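Local coordinates for protein mini spindles (Drosophila melanogaster, PDB 5VJC) that probably binds tubulin through its TOG domains, and so promotes microtubule dynamics and formation of the mitotic spindle, at residues 24-29 with 39-44; 44-49 with 89-94. All coordinates share one frame; numbering follows the deposited sequence.

Contact 1: residues 24-29 with 39-44; sequences MKVLKW and TELLRD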
loop_
_atom_site.group_PDB
_atom_site.type_symbol
_atom_site.label_atom_id
_atom_site.label_comp_id
_atom_site.label_asym_id
_atom_site.label_seq_id
_atom_site.Cartn_x
_atom_site.Cartn_y
_atom_site.Cartn_z
ATOM N N MET A 24 -22.436 -6.131 -5.482
ATOM C CA MET A 24 -22.182 -7.499 -5.011
ATOM C C MET A 24 -22.284 -8.558 -6.110
ATOM O O MET A 24 -22.556 -9.708 -5.811
ATOM C CB MET A 24 -23.151 -7.911 -3.881
ATOM C CG MET A 24 -23.365 -6.921 -2.752
ATOM S SD MET A 24 -21.877 -6.674 -1.788
ATOM C CE MET A 24 -22.480 -5.659 -0.430
ATOM N N LYS A 25 -22.066 -8.188 -7.364
ATOM C CA LYS A 25 -22.117 -9.156 -8.458
ATOM C C LYS A 25 -20.781 -9.863 -8.683
ATOM O O LYS A 25 -20.721 -10.907 -9.341
ATOM C CB LYS A 25 -22.567 -8.468 -9.740
ATOM C CG LYS A 25 -24.008 -7.952 -9.657
ATOM C CD LYS A 25 -24.409 -7.226 -10.923
ATOM C CE LYS A 25 -25.741 -6.492 -10.748
ATOM N NZ LYS A 25 -26.196 -5.891 -12.035
ATOM N N VAL A 26 -19.710 -9.293 -8.139
ATOM C CA VAL A 26 -18.400 -9.924 -8.190
ATOM C C VAL A 26 -17.756 -9.784 -6.830
ATOM O O VAL A 26 -18.123 -8.901 -6.047
ATOM C CB VAL A 26 -17.475 -9.299 -9.248
ATOM C CG1 VAL A 26 -18.057 -9.475 -10.654
ATOM C CG2 VAL A 26 -17.224 -7.808 -8.904
ATOM N N LEU A 27 -16.797 -10.657 -6.546
ATOM C CA LEU A 27 -16.072 -10.609 -5.284
ATOM C C LEU A 27 -15.441 -9.250 -5.046
ATOM O O LEU A 27 -14.838 -8.669 -5.944
ATOM C CB LEU A 27 -14.986 -11.688 -5.247
ATOM C CG LEU A 27 -15.533 -13.112 -5.261
ATOM C CD1 LEU A 27 -14.437 -14.133 -5.494
ATOM C CD2 LEU A 27 -16.247 -13.386 -3.949
ATOM N N LYS A 28 -15.577 -8.740 -3.832
ATOM C CA LYS A 28 -14.794 -7.584 -3.448
ATOM C C LYS A 28 -13.313 -7.977 -3.401
ATOM O O LYS A 28 -12.960 -9.051 -2.905
ATOM C CB LYS A 28 -15.269 -7.040 -2.105
ATOM C CG LYS A 28 -14.857 -5.611 -1.857
ATOM C CD LYS A 28 -15.212 -5.202 -0.445
ATOM C CE LYS A 28 -14.537 -3.893 -0.069
ATOM N NZ LYS A 28 -14.381 -3.809 1.412
ATOM N N TRP A 29 -12.452 -7.120 -3.944
ATOM C CA TRP A 29 -11.029 -7.426 -4.012
ATOM C C TRP A 29 -10.340 -7.253 -2.668
ATOM O O TRP A 29 -9.609 -6.280 -2.446
ATOM C CB TRP A 29 -10.336 -6.555 -5.052
ATOM C CG TRP A 29 -9.018 -7.129 -5.483
ATOM C CD1 TRP A 29 -7.767 -6.776 -5.033
ATOM C CD2 TRP A 29 -8.818 -8.180 -6.452
ATOM N NE1 TRP A 29 -6.809 -7.532 -5.676
ATOM C CE2 TRP A 29 -7.429 -8.402 -6.545
ATOM C CE3 TRP A 29 -9.687 -8.943 -7.252
ATOM C CZ2 TRP A 29 -6.881 -9.357 -7.413
ATOM C CZ3 TRP A 29 -9.135 -9.908 -8.111
ATOM C CH2 TRP A 29 -7.748 -10.106 -8.177
ATOM N N THR A 39 -8.079 -14.864 -9.140
ATOM C CA THR A 39 -7.394 -14.903 -10.421
ATOM C C THR A 39 -8.399 -15.054 -11.586
ATOM O O THR A 39 -8.269 -14.394 -12.616
ATOM C CB THR A 39 -6.362 -16.041 -10.423
ATOM O OG1 THR A 39 -5.350 -15.718 -9.464
ATOM C CG2 THR A 39 -5.726 -16.196 -11.779
ATOM N N GLU A 40 -9.423 -15.880 -11.403
ATOM C CA GLU A 40 -10.423 -16.090 -12.463
ATOM C C GLU A 40 -11.293 -14.864 -12.686
ATOM O O GLU A 40 -11.581 -14.498 -13.826
ATOM C CB GLU A 40 -11.304 -17.305 -12.149
ATOM C CG GLU A 40 -10.544 -18.627 -12.248
ATOM C CD GLU A 40 -9.607 -18.650 -13.454
ATOM O OE1 GLU A 40 -10.105 -18.471 -14.592
ATOM O OE2 GLU A 40 -8.374 -18.812 -13.258
ATOM N N LEU A 41 -11.711 -14.222 -11.604
ATOM C CA LEU A 41 -12.433 -12.946 -11.718
ATOM C C LEU A 41 -11.618 -11.899 -12.483
ATOM O O LEU A 41 -12.104 -11.275 -13.433
ATOM C CB LEU A 41 -12.789 -12.415 -10.327
ATOM C CG LEU A 41 -13.257 -10.960 -10.288
ATOM C CD1 LEU A 41 -14.611 -10.845 -10.991
ATOM C CD2 LEU A 41 -13.345 -10.490 -8.858
ATOM N N LEU A 42 -10.370 -11.690 -12.078
ATOM C CA LEU A 42 -9.550 -10.674 -12.747
ATOM C C LEU A 42 -9.350 -11.004 -14.241
ATOM O O LEU A 42 -9.373 -10.110 -15.102
ATOM C CB LEU A 42 -8.183 -10.532 -12.067
ATOM C CG LEU A 42 -7.280 -9.460 -12.669
ATOM C CD1 LEU A 42 -7.930 -8.074 -12.542
ATOM C CD2 LEU A 42 -5.902 -9.476 -11.980
ATOM N N ARG A 43 -9.112 -12.270 -14.544
ATOM C CA ARG A 43 -8.916 -12.642 -15.935
ATOM C C ARG A 43 -10.217 -12.417 -16.739
ATOM O O ARG A 43 -10.185 -11.885 -17.842
ATOM C CB ARG A 43 -8.444 -14.094 -16.052
ATOM C CG ARG A 43 -8.087 -14.468 -17.494
ATOM C CD ARG A 43 -7.555 -15.914 -17.660
ATOM N NE ARG A 43 -7.101 -16.078 -19.043
ATOM C CZ ARG A 43 -5.981 -16.702 -19.414
ATOM N NH1 ARG A 43 -5.188 -17.263 -18.501
ATOM N NH2 ARG A 43 -5.664 -16.771 -20.707
ATOM N N ASP A 44 -11.351 -12.800 -16.160
ATOM C CA ASP A 44 -12.669 -12.510 -16.754
ATOM C C ASP A 44 -12.849 -11.025 -17.067
ATOM O O ASP A 44 -13.225 -10.649 -18.185
ATOM C CB ASP A 44 -13.780 -12.974 -15.811
ATOM C CG ASP A 44 -14.049 -14.476 -15.915
ATOM O OD1 ASP A 44 -13.320 -15.149 -16.673
ATOM O OD2 ASP A 44 -14.976 -14.987 -15.237
#
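Residues 24-29 run as an irregular strip of chain past one side of the helical turns 39-44, closest at Val26 and Leu41, whose CA atoms are 7.6 Å apart. No hydrogen bond joins the two, and Leu41 is the chief contributor on the helix side. Its CG stands anti to the backbone N (chi1 167°), which sends the fork of the side chain at the loop. CD1 sits against CB and CG1 of Val26, 3.7 Å from each, the two side chains crossing at about a right angle. CD2 lies 3.7 Å from the carbonyl O of Leu27 and also touches its CB. The loop starts at a Schellman motif, in which Met24, with positive phi, ends helix 13-22, and it leads on to helix 36-48, so that the connection folds back on the helix it introduces. An alanine in place of Leu41 would probably loosen the loop here, since both methyls that meet Val26 and Leu27 would be gone. The six-membered ring of Trp29 reaches the helix obliquely, its CH2 3.9 Å from CB of Leu42, while CD2 of Leu41 lies at the ring's edge, near its plane. The indole NE1 is hydrogen-bonded to Thr97 OG1 on helix 89-99.

Contact 2: residues 44-49 with 89-94; sequences DQMMTA and LDLILK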
loop_
_atom_site.group_PDB
_atom_site.type_symbol
_atom_site.label_atom_id
_atom_site.label_comp_id
_atom_site.label_asym_id
_atom_site.label_seq_id
_atom_site.Cartn_x
_atom_site.Cartn_y
_atom_site.Cartn_z
ATOM N N ASP A 44 -11.351 -12.800 -16.160
ATOM C CA ASP A 44 -12.669 -12.510 -16.754
ATOM C C ASP A 44 -12.849 -11.025 -17.067
ATOM O O ASP A 44 -13.225 -10.649 -18.185
ATOM C CB ASP A 44 -13.780 -12.974 -15.811
ATOM C CG ASP A 44 -14.049 -14.476 -15.915
ATOM O OD1 ASP A 44 -13.320 -15.149 -16.673
ATOM O OD2 ASP A 44 -14.976 -14.987 -15.237
ATOM N N GLN A 45 -12.562 -10.174 -16.082
ATOM C CA GLN A 45 -12.721 -8.732 -16.248
ATOM C C GLN A 45 -11.777 -8.165 -17.289
ATOM O O GLN A 45 -12.139 -7.242 -18.011
ATOM C CB GLN A 45 -12.506 -8.002 -14.923
ATOM C CG GLN A 45 -13.629 -8.223 -13.916
ATOM C CD GLN A 45 -13.382 -7.461 -12.636
ATOM O OE1 GLN A 45 -12.234 -7.353 -12.178
ATOM N NE2 GLN A 45 -14.442 -6.904 -12.059
ATOM N N MET A 46 -10.561 -8.700 -17.365
ATOM C CA MET A 46 -9.623 -8.205 -18.375
ATOM C C MET A 46 -10.090 -8.625 -19.767
ATOM O O MET A 46 -9.953 -7.866 -20.733
ATOM C CB MET A 46 -8.211 -8.722 -18.130
ATOM C CG MET A 46 -7.463 -7.999 -17.006
ATOM S SD MET A 46 -5.833 -8.723 -16.882
ATOM C CE MET A 46 -5.146 -7.728 -15.530
ATOM N N MET A 47 -10.611 -9.846 -19.856
ATOM C CA MET A 47 -11.207 -10.347 -21.101
ATOM C C MET A 47 -12.269 -9.371 -21.586
ATOM O O MET A 47 -12.161 -8.800 -22.667
ATOM C CB MET A 47 -11.825 -11.736 -20.897
ATOM C CG MET A 47 -10.836 -12.867 -20.783
ATOM S SD MET A 47 -9.982 -13.211 -22.333
ATOM C CE MET A 47 -8.918 -14.579 -21.844
ATOM N N THR A 48 -13.275 -9.172 -20.745
ATOM C CA THR A 48 -14.378 -8.241 -21.007
ATOM C C THR A 48 -13.910 -6.833 -21.373
ATOM O O THR A 48 -14.537 -6.154 -22.195
ATOM C CB THR A 48 -15.301 -8.179 -19.784
ATOM O OG1 THR A 48 -15.829 -9.490 -19.532
ATOM C CG2 THR A 48 -16.441 -7.184 -19.977
ATOM N N ALA A 49 -12.794 -6.401 -20.789
ATOM C CA ALA A 49 -12.267 -5.059 -21.048
ATOM C C ALA A 49 -11.431 -4.950 -22.338
ATOM O O ALA A 49 -10.900 -3.891 -22.630
ATOM C CB ALA A 49 -11.431 -4.584 -19.839
ATOM N N LEU A 89 -6.819 1.174 -15.030
ATOM C CA LEU A 89 -5.990 1.257 -13.825
ATOM C C LEU A 89 -6.340 0.215 -12.769
ATOM O O LEU A 89 -5.452 -0.404 -12.171
ATOM C CB LEU A 89 -6.102 2.657 -13.194
ATOM C CG LEU A 89 -5.301 2.880 -11.899
ATOM C CD1 LEU A 89 -3.774 2.697 -12.117
ATOM C CD2 LEU A 89 -5.628 4.272 -11.280
ATOM N N ASP A 90 -7.639 0.053 -12.527
ATOM C CA ASP A 90 -8.120 -0.852 -11.488
ATOM C C ASP A 90 -7.681 -2.301 -11.763
ATOM O O ASP A 90 -7.274 -3.024 -10.835
ATOM C CB ASP A 90 -9.658 -0.739 -11.348
ATOM C CG ASP A 90 -10.414 -1.120 -12.639
ATOM O OD1 ASP A 90 -10.065 -0.603 -13.724
ATOM O OD2 ASP A 90 -11.362 -1.944 -12.557
ATOM N N LEU A 91 -7.716 -2.713 -13.033
ATOM C CA LEU A 91 -7.277 -4.055 -13.425
ATOM C C LEU A 91 -5.769 -4.218 -13.222
ATOM O O LEU A 91 -5.300 -5.262 -12.769
ATOM C CB LEU A 91 -7.618 -4.337 -14.900
ATOM C CG LEU A 91 -9.109 -4.181 -15.243
ATOM C CD1 LEU A 91 -9.351 -4.288 -16.766
ATOM C CD2 LEU A 91 -9.859 -5.261 -14.494
ATOM N N ILE A 92 -5.018 -3.193 -13.592
ATOM C CA ILE A 92 -3.557 -3.264 -13.484
ATOM C C ILE A 92 -3.116 -3.269 -12.015
ATOM O O ILE A 92 -2.203 -4.020 -11.649
ATOM C CB ILE A 92 -2.870 -2.105 -14.223
ATOM C CG1 ILE A 92 -3.148 -2.191 -15.733
ATOM C CG2 ILE A 92 -1.371 -2.127 -13.985
ATOM C CD1 ILE A 92 -2.836 -3.544 -16.329
ATOM N N LEU A 93 -3.765 -2.447 -11.183
ATOM C CA LEU A 93 -3.472 -2.445 -9.752
ATOM C C LEU A 93 -3.776 -3.822 -9.165
ATOM O O LEU A 93 -2.961 -4.361 -8.405
ATOM C CB LEU A 93 -4.254 -1.345 -9.003
ATOM C CG LEU A 93 -3.866 0.107 -9.345
ATOM C CD1 LEU A 93 -4.748 1.112 -8.623
ATOM C CD2 LEU A 93 -2.350 0.391 -9.041
ATOM N N LYS A 94 -4.928 -4.397 -9.529
ATOM C CA LYS A 94 -5.292 -5.743 -9.065
ATOM C C LYS A 94 -4.265 -6.784 -9.468
ATOM O O LYS A 94 -3.921 -7.663 -8.667
ATOM C CB LYS A 94 -6.662 -6.173 -9.596
ATOM C CG LYS A 94 -7.842 -5.519 -8.891
ATOM C CD LYS A 94 -9.182 -5.910 -9.540
ATOM C CE LYS A 94 -10.339 -5.324 -8.736
ATOM N NZ LYS A 94 -11.671 -5.705 -9.300
HETATM O O HOH W 1 -14.545 -4.913 -9.952
#
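Leu91 is the hub of this buried contact, its branched end directed into the last turn of helix 36-48. With CG anti to the carbonyl carbon (chi1 -56°), the two methyls divide the opposing surface between them. CD1 meets CB of Ala49 at 3.7 Å and lies near CG of Met46; CD2 rests on CB of Gln45 at 3.8 Å. Met46 passes alongside Leu91 in the opposite sense, its chain fully extended beyond CG, so that the terminal CE comes 3.7 Å from the carbonyl O of Leu91. Ile56 and Met59 of helix 53-59 also pack on this methionine.

Gln45 does two jobs. Its CB belongs to the apolar patch, whereas the extended chain carries the amide beyond Leu91 to the tip of Lys94, which arrives at about a right angle. Lys94 NZ gives a weak hydrogen bond to Gln45 OE1, 3.4 Å long. A water closes the group: it accepts from Gln45 NE2 at 2.9 Å and, weakly, from Lys94 NZ, so OE1 faces the ammonium directly and NE2 is linked to it through the water, a loose tie that favours this turn of the amide. The lysine's charge would probably polarise the amide carbonyl.

The short helical segments 44-48 and 89-94 run roughly antiparallel, with 148° between their directions and their axes 10.6 Å apart at closest approach. An apolar centre beside a buried polar pair bridged by one water thus joins helices 36-48 and 89-99, the kind of side-by-side helix packing from which the all-helical, HEAT-repeat TOG domain is built.

In the fold
Contacts 1 and 2 use successive parts of helix 36-48, with their centres about 9 Å apart. The earlier turns carry the preceding loop and also touch helix 89-99 through Leu42, and the last turn packs on helix 89-99, so successive turns of one helix meet two partners that also touch each other. Trp29 CZ2 lies 3.6 Å from the carbonyl O of Lys94, and Leu42 CD1 lies 3.7 Å from Lys94 CB, so residues 24-29, 39-44 and 89-94 pack together. Both contacts lie on the same side of the chain's centre, their own centres about 20 and 19 Å from it, within the N-terminal part of this elongated helical array.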